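PDB 2UVF: exopolygalacturonase, which hydrolyses pectin-derived polygalacturonate as a family 28 glycoside hydrolase, probably releasing digalacturonic acid from a chain end. Local coordinates for residues Asp36-Pro44 with Leu139-Thr147; Lys65-Gly75 with Tyr126-Ala135. All coordinates share one frame; numbering follows the deposited sequence.

Both interactions belong to the N-terminal fibronectin type III domain, a small beta-sandwich carried by the much larger beta-helix of the glycoside hydrolase, and their centres lie about 8 Å apart. Interaction 2 pairs two central strands of the four-stranded sheet; interaction 1 closes one side of the sandwich, setting the first strand of the three-stranded sheet against the run that leads into edge strand 146-149. Strand 125-134 links them directly: Phe128 N lies 2.8 Å from Ile146 O, and Ala132 O 2.9 Å from Ser140 N, both probable hydrogen bonds. Neither contact includes a residue of the digalacturonate pocket, which is built from beta-helix residues such as Asp381, Asp402 and His443.

Interaction 1: residues Asp36-Pro44 with Leu139-Thr147; sequences DAPQQLQVP and LSVASKPIT
Leu41 and Ile146 meet along one side of a fibronectin type III beta-sandwich, where the first strand of the three-stranded sheet runs beside the segment that enters edge strand 146-149 of the other sheet. The two segments point roughly the same way, about 30° apart, and are joined by side-chain packing. Ile146 makes the largest single contribution. Its CB points toward the 36-44 segment and branches there. Ile146 CG2 goes to the backbone and comes within 3.4 Å of Leu41 O. The other branch, Ile146 CG1, sits between the backbone N and the carbonyl carbon (chi1 71°) and packs 3.8 Å from Leu41 CD2. Beyond it, Ile146 CD1 reaches the next two residues, with Gln42 CA at 3.8 Å and Val43 CG2 at 3.9 Å. One isoleucine thus spans three consecutive residues of the opposing segment, its chain crossing those of Leu41 and Val43 at a slant. Leu41 also packs on Leu55 of strand 53-58, which carries the contact into the sandwich interior.

At the other end, Pro38 and Ala37 lie against 140-143. Ser143 CB touches Pro38 O, while the Ser143 hydroxyl is hydrogen-bonded to Val130 N of the neighbouring strand. Ala37 CB nestles against backbone and side chain together, 3.4 Å from Ala142 O and 3.5 Å from Val141 CG2. The buried Ser140 OG bonds Val141 O from above the carbonyl plane, 39° out of it, and accepts a weak hydrogen bond from Ala132 N; Pro38 CD approaches Ser140 OG to 3.3 Å.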
# COMPACT_ATOMS: atom_id res chain seq x y z
N ASP A 36 2.31 -31.72 2.31
CA ASP A 36 2.56 -30.99 1.03
C ASP A 36 3.44 -29.76 1.30
O ASP A 36 3.07 -28.90 2.12
CB ASP A 36 1.23 -30.58 0.40
CG ASP A 36 1.12 -30.99 -1.06
OD1 ASP A 36 2.18 -31.20 -1.71
OD2 ASP A 36 -0.02 -31.11 -1.55
N ALA A 37 4.58 -29.67 0.62
CA ALA A 37 5.65 -28.70 0.92
C ALA A 37 5.30 -27.25 0.58
O ALA A 37 4.62 -26.99 -0.42
CB ALA A 37 6.94 -29.10 0.21
N PRO A 38 5.76 -26.29 1.42
CA PRO A 38 5.63 -24.85 1.17
C PRO A 38 6.18 -24.46 -0.20
O PRO A 38 7.25 -24.94 -0.61
CB PRO A 38 6.47 -24.22 2.29
CG PRO A 38 6.36 -25.19 3.39
CD PRO A 38 6.42 -26.54 2.72
N GLN A 39 5.44 -23.61 -0.90
CA GLN A 39 5.79 -23.22 -2.26
C GLN A 39 6.43 -21.84 -2.31
O GLN A 39 6.01 -20.92 -1.62
CB GLN A 39 4.56 -23.25 -3.18
CG GLN A 39 3.99 -24.63 -3.40
CD GLN A 39 2.72 -24.63 -4.25
OE1 GLN A 39 2.32 -23.59 -4.81
NE2 GLN A 39 2.07 -25.80 -4.34
N GLN A 40 7.47 -21.75 -3.13
CA GLN A 40 8.08 -20.48 -3.56
C GLN A 40 8.78 -19.67 -2.48
O GLN A 40 8.60 -18.45 -2.40
CB GLN A 40 7.07 -19.63 -4.35
CG GLN A 40 6.41 -20.41 -5.49
CD GLN A 40 5.42 -19.59 -6.29
OE1 GLN A 40 5.61 -18.38 -6.52
NE2 GLN A 40 4.35 -20.24 -6.74
N LEU A 41 9.61 -20.32 -1.67
CA LEU A 41 10.51 -19.60 -0.78
C LEU A 41 11.33 -18.70 -1.69
O LEU A 41 11.71 -19.11 -2.79
CB LEU A 41 11.42 -20.55 0.02
CG LEU A 41 12.52 -19.90 0.87
CD1 LEU A 41 11.93 -19.05 2.00
CD2 LEU A 41 13.49 -20.93 1.44
N GLN A 42 11.58 -17.46 -1.26
CA GLN A 42 12.30 -16.51 -2.10
C GLN A 42 12.82 -15.35 -1.28
O GLN A 42 12.36 -15.11 -0.17
CB GLN A 42 11.38 -15.97 -3.21
CG GLN A 42 10.26 -15.09 -2.68
CD GLN A 42 9.14 -14.91 -3.66
OE1 GLN A 42 9.05 -13.87 -4.30
NE2 GLN A 42 8.27 -15.91 -3.77
N VAL A 43 13.80 -14.64 -1.83
CA VAL A 43 14.20 -13.34 -1.31
C VAL A 43 13.43 -12.31 -2.14
O VAL A 43 13.52 -12.34 -3.37
CB VAL A 43 15.73 -13.10 -1.44
CG1 VAL A 43 16.13 -11.79 -0.76
CG2 VAL A 43 16.51 -14.26 -0.85
N PRO A 44 12.61 -11.46 -1.48
CA PRO A 44 12.02 -10.33 -2.18
C PRO A 44 13.11 -9.40 -2.72
O PRO A 44 14.20 -9.32 -2.14
CB PRO A 44 11.20 -9.62 -1.07
CG PRO A 44 10.95 -10.68 -0.05
CD PRO A 44 12.18 -11.54 -0.07
N LEU A 139 5.66 -31.23 11.42
CA LEU A 139 6.08 -30.37 10.32
C LEU A 139 5.76 -30.98 8.96
O LEU A 139 5.55 -32.18 8.86
CB LEU A 139 7.58 -30.10 10.41
CG LEU A 139 8.10 -29.52 11.72
CD1 LEU A 139 9.62 -29.52 11.73
CD2 LEU A 139 7.55 -28.11 11.94
N SER A 140 5.72 -30.15 7.92
CA SER A 140 5.61 -30.66 6.55
C SER A 140 7.00 -30.91 5.98
O SER A 140 8.00 -30.42 6.50
CB SER A 140 4.85 -29.68 5.65
OG SER A 140 5.71 -28.63 5.21
N VAL A 141 7.06 -31.66 4.88
CA VAL A 141 8.31 -31.81 4.14
C VAL A 141 8.86 -30.42 3.77
O VAL A 141 8.09 -29.48 3.50
CB VAL A 141 8.18 -32.76 2.89
CG1 VAL A 141 7.71 -34.14 3.33
CG2 VAL A 141 7.23 -32.19 1.84
N ALA A 142 10.19 -30.29 3.80
CA ALA A 142 10.86 -29.02 3.50
C ALA A 142 10.51 -28.53 2.09
O ALA A 142 10.22 -29.32 1.19
CB ALA A 142 12.37 -29.17 3.65
N SER A 143 10.53 -27.20 1.93
CA SER A 143 10.34 -26.57 0.63
C SER A 143 11.49 -26.97 -0.30
O SER A 143 12.41 -27.68 0.14
CB SER A 143 10.31 -25.05 0.80
OG SER A 143 11.49 -24.61 1.45
N LYS A 144 11.45 -26.54 -1.56
CA LYS A 144 12.64 -26.59 -2.41
C LYS A 144 13.62 -25.56 -1.83
O LYS A 144 13.21 -24.49 -1.37
CB LYS A 144 12.31 -26.28 -3.87
CG LYS A 144 11.41 -27.31 -4.54
CD LYS A 144 11.92 -27.67 -5.95
CE LYS A 144 10.84 -28.34 -6.80
NZ LYS A 144 9.69 -27.42 -7.09
N PRO A 145 14.93 -25.90 -1.81
CA PRO A 145 15.86 -24.94 -1.23
C PRO A 145 16.08 -23.69 -2.09
O PRO A 145 15.80 -23.69 -3.30
CB PRO A 145 17.16 -25.74 -1.12
CG PRO A 145 17.05 -26.80 -2.12
CD PRO A 145 15.60 -27.13 -2.27
N ILE A 146 16.55 -22.63 -1.46
CA ILE A 146 17.12 -21.51 -2.19
C ILE A 146 18.49 -21.19 -1.61
O ILE A 146 18.72 -21.31 -0.40
CB ILE A 146 16.18 -20.22 -2.26
CG1 ILE A 146 16.06 -19.51 -0.91
CG2 ILE A 146 14.81 -20.55 -2.85
CD1 ILE A 146 15.65 -18.05 -1.07
N THR A 147 19.40 -20.82 -2.50
CA THR A 147 20.68 -20.26 -2.12
C THR A 147 20.58 -18.76 -2.37
O THR A 147 20.03 -18.33 -3.39
CB THR A 147 21.82 -20.83 -2.99
OG1 THR A 147 21.46 -22.14 -3.45
CG2 THR A 147 23.15 -20.88 -2.21

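Interaction 2: residues Lys65-Gly75 with Tyr126-Ala135; sequences KIVDYQIFSAG and YQFTVKAQYA
Gln70 and Gln133 join their side chains over the backbone ladder of two antiparallel strands: Gln70 NE2 donates to Gln133 OE1 at 2.8 Å, in the carbonyl plane and on a lone pair, although the two amide planes stand 81° apart. On the same face, Phe72 and Lys131 cross at about a right angle, and Phe72 CE2 comes within 3.3 Å of Lys131 CG. The lysine's CG lies anti to its carbonyl carbon (chi1 -53°) and the chain continues extended, carrying CD and CE past the ring as well.

The opposite face is mainly apolar. Tyr69 CE1 packs 3.7 Å from Ala132 CB, and Val130 CG2 touches both Tyr69 CB and Ile71 CG1; beyond them, Trp57 of the facing sheet meets Tyr69, Ile71 and Val130.

Backbone bonds set these pairs in register, with Phe72 N to Thr129 O nearly straight at 178°. Near the start of strand 66-73, Val67 N gives Gln133 O a 2.9 Å bond and Asp68 N adds a weak one. Asp68 OD1 accepts from Tyr69 N, while OD2 bonds the hydroxyl of Ser82. Val67 and Asp68 together facing Gln133 make a classic beta bulge in a fibronectin type III sheet.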
# COMPACT_ATOMS: atom_id res chain seq x y z
N LYS A 65 -4.99 -25.87 9.26
CA LYS A 65 -4.19 -26.80 10.06
C LYS A 65 -2.74 -26.31 10.25
O LYS A 65 -1.99 -26.87 11.04
CB LYS A 65 -4.25 -28.21 9.45
CG LYS A 65 -5.63 -28.57 8.81
CD LYS A 65 -5.84 -30.07 8.56
CE LYS A 65 -6.30 -30.81 9.84
NZ LYS A 65 -5.94 -32.27 9.80
N ILE A 66 -2.38 -25.23 9.55
CA ILE A 66 -1.04 -24.66 9.63
C ILE A 66 -1.05 -23.55 10.67
O ILE A 66 -1.80 -22.58 10.54
CB ILE A 66 -0.56 -24.11 8.24
CG1 ILE A 66 -0.77 -25.17 7.15
CG2 ILE A 66 0.91 -23.66 8.30
CD1 ILE A 66 -0.85 -24.64 5.72
N VAL A 67 -0.24 -23.68 11.71
CA VAL A 67 -0.23 -22.70 12.80
C VAL A 67 1.03 -21.83 12.82
O VAL A 67 1.09 -20.85 13.56
CB VAL A 67 -0.49 -23.36 14.20
CG1 VAL A 67 -1.87 -23.97 14.26
CG2 VAL A 67 0.59 -24.40 14.55
N ASP A 68 2.01 -22.17 11.97
CA ASP A 68 3.32 -21.52 11.95
C ASP A 68 4.18 -22.09 10.81
O ASP A 68 3.76 -23.01 10.11
CB ASP A 68 4.04 -21.73 13.28
CG ASP A 68 4.81 -20.50 13.73
OD1 ASP A 68 5.20 -19.66 12.89
OD2 ASP A 68 5.03 -20.37 14.95
N TYR A 69 5.36 -21.51 10.62
CA TYR A 69 6.37 -22.00 9.66
C TYR A 69 7.74 -21.95 10.32
O TYR A 69 7.99 -21.06 11.15
CB TYR A 69 6.39 -21.14 8.39
CG TYR A 69 5.23 -21.39 7.46
CD1 TYR A 69 5.31 -22.34 6.44
CD2 TYR A 69 4.04 -20.66 7.59
CE1 TYR A 69 4.23 -22.57 5.58
CE2 TYR A 69 2.97 -20.88 6.74
CZ TYR A 69 3.06 -21.83 5.74
OH TYR A 69 1.98 -22.02 4.90
N GLN A 70 8.62 -22.89 9.96
CA GLN A 70 9.97 -22.98 10.56
C GLN A 70 11.02 -22.87 9.48
O GLN A 70 10.87 -23.45 8.40
CB GLN A 70 10.16 -24.31 11.28
CG GLN A 70 9.23 -24.57 12.46
CD GLN A 70 9.69 -25.76 13.30
OE1 GLN A 70 10.60 -26.50 12.92
NE2 GLN A 70 9.05 -25.95 14.45
N ILE A 71 12.11 -22.17 9.79
CA ILE A 71 13.11 -21.79 8.78
C ILE A 71 14.49 -22.36 9.10
O ILE A 71 15.00 -22.19 10.20
CB ILE A 71 13.14 -20.23 8.57
CG1 ILE A 71 11.89 -19.76 7.82
CG2 ILE A 71 14.37 -19.80 7.78
CD1 ILE A 71 10.67 -19.52 8.70
N PHE A 72 15.08 -23.04 8.12
CA PHE A 72 16.37 -23.72 8.29
C PHE A 72 17.37 -23.26 7.25
O PHE A 72 17.06 -23.20 6.06
CB PHE A 72 16.20 -25.24 8.14
CG PHE A 72 15.01 -25.83 8.86
CD1 PHE A 72 15.16 -26.38 10.13
CD2 PHE A 72 13.76 -25.87 8.25
CE1 PHE A 72 14.08 -26.93 10.80
CE2 PHE A 72 12.68 -26.42 8.92
CZ PHE A 72 12.84 -26.96 10.20
N SER A 73 18.58 -22.92 7.70
CA SER A 73 19.71 -22.71 6.80
C SER A 73 20.59 -23.94 6.90
O SER A 73 20.95 -24.36 8.01
CB SER A 73 20.49 -21.45 7.16
OG SER A 73 21.67 -21.32 6.38
N ALA A 74 20.92 -24.53 5.75
CA ALA A 74 21.65 -25.81 5.69
C ALA A 74 21.12 -26.78 6.75
O ALA A 74 21.88 -27.28 7.59
CB ALA A 74 23.17 -25.59 5.82
N GLY A 75 19.81 -27.00 6.73
CA GLY A 75 19.13 -27.97 7.60
C GLY A 75 19.20 -27.75 9.10
O GLY A 75 18.72 -28.58 9.86
N TYR A 126 24.29 -18.68 1.38
CA TYR A 126 23.57 -19.45 2.39
C TYR A 126 22.40 -20.17 1.73
O TYR A 126 21.75 -19.60 0.85
CB TYR A 126 23.03 -18.55 3.51
CG TYR A 126 24.08 -17.77 4.26
CD1 TYR A 126 24.76 -18.34 5.33
CD2 TYR A 126 24.37 -16.44 3.92
CE1 TYR A 126 25.74 -17.62 6.03
CE2 TYR A 126 25.35 -15.71 4.62
CZ TYR A 126 26.02 -16.31 5.67
OH TYR A 126 26.98 -15.62 6.39
N GLN A 127 22.15 -21.41 2.14
CA GLN A 127 20.99 -22.17 1.65
C GLN A 127 19.86 -22.06 2.69
O GLN A 127 20.12 -21.88 3.88
CB GLN A 127 21.37 -23.62 1.36
CG GLN A 127 20.31 -24.49 0.67
CD GLN A 127 19.63 -25.49 1.62
OE1 GLN A 127 18.91 -26.39 1.17
NE2 GLN A 127 19.88 -25.35 2.92
N PHE A 128 18.61 -22.15 2.22
CA PHE A 128 17.44 -21.93 3.07
C PHE A 128 16.29 -22.88 2.67
O PHE A 128 15.99 -23.05 1.47
CB PHE A 128 16.94 -20.47 2.97
CG PHE A 128 17.91 -19.43 3.49
CD1 PHE A 128 18.19 -19.32 4.86
CD2 PHE A 128 18.50 -18.51 2.62
CE1 PHE A 128 19.07 -18.34 5.35
CE2 PHE A 128 19.37 -17.53 3.08
CZ PHE A 128 19.66 -17.44 4.45
N THR A 129 15.66 -23.50 3.67
CA THR A 129 14.37 -24.16 3.47
C THR A 129 13.34 -23.71 4.52
O THR A 129 13.70 -23.18 5.57
CB THR A 129 14.45 -25.72 3.44
OG1 THR A 129 15.03 -26.22 4.65
CG2 THR A 129 15.23 -26.22 2.23
N VAL A 130 12.06 -23.93 4.21
CA VAL A 130 10.92 -23.61 5.10
C VAL A 130 9.92 -24.79 5.20
O VAL A 130 9.55 -25.40 4.20
CB VAL A 130 10.20 -22.27 4.67
CG1 VAL A 130 9.56 -22.38 3.28
CG2 VAL A 130 9.17 -21.84 5.70
N LYS A 131 9.50 -25.09 6.43
CA LYS A 131 8.46 -26.11 6.68
C LYS A 131 7.27 -25.48 7.39
O LYS A 131 7.45 -24.68 8.32
CB LYS A 131 9.00 -27.24 7.58
CG LYS A 131 10.28 -27.90 7.14
CD LYS A 131 10.51 -29.17 7.96
CE LYS A 131 11.82 -29.86 7.57
NZ LYS A 131 11.82 -31.33 7.89
N ALA A 132 6.06 -25.84 6.93
CA ALA A 132 4.83 -25.59 7.67
C ALA A 132 4.82 -26.36 8.99
O ALA A 132 5.19 -27.53 9.05
CB ALA A 132 3.62 -25.99 6.85
N GLN A 133 4.40 -25.67 10.05
CA GLN A 133 4.22 -26.29 11.35
C GLN A 133 2.73 -26.42 11.60
O GLN A 133 1.97 -25.47 11.38
CB GLN A 133 4.89 -25.45 12.45
CG GLN A 133 5.05 -26.16 13.79
CD GLN A 133 5.35 -25.21 14.92
OE1 GLN A 133 6.51 -24.95 15.24
NE2 GLN A 133 4.30 -24.66 15.53
N TYR A 134 2.31 -27.60 12.03
CA TYR A 134 0.89 -27.89 12.19
C TYR A 134 0.45 -27.77 13.64
O TYR A 134 1.28 -27.75 14.55
CB TYR A 134 0.54 -29.26 11.60
CG TYR A 134 0.79 -29.39 10.11
CD1 TYR A 134 -0.05 -28.77 9.19
CD2 TYR A 134 1.86 -30.13 9.63
CE1 TYR A 134 0.18 -28.87 7.83
CE2 TYR A 134 2.10 -30.24 8.27
CZ TYR A 134 1.25 -29.61 7.37
OH TYR A 134 1.49 -29.74 6.03
N ALA A 135 -0.86 -27.67 13.83
CA ALA A 135 -1.47 -27.56 15.15
C ALA A 135 -0.98 -28.65 16.11
O ALA A 135 -0.70 -28.37 17.29
CB ALA A 135 -2.99 -27.58 15.02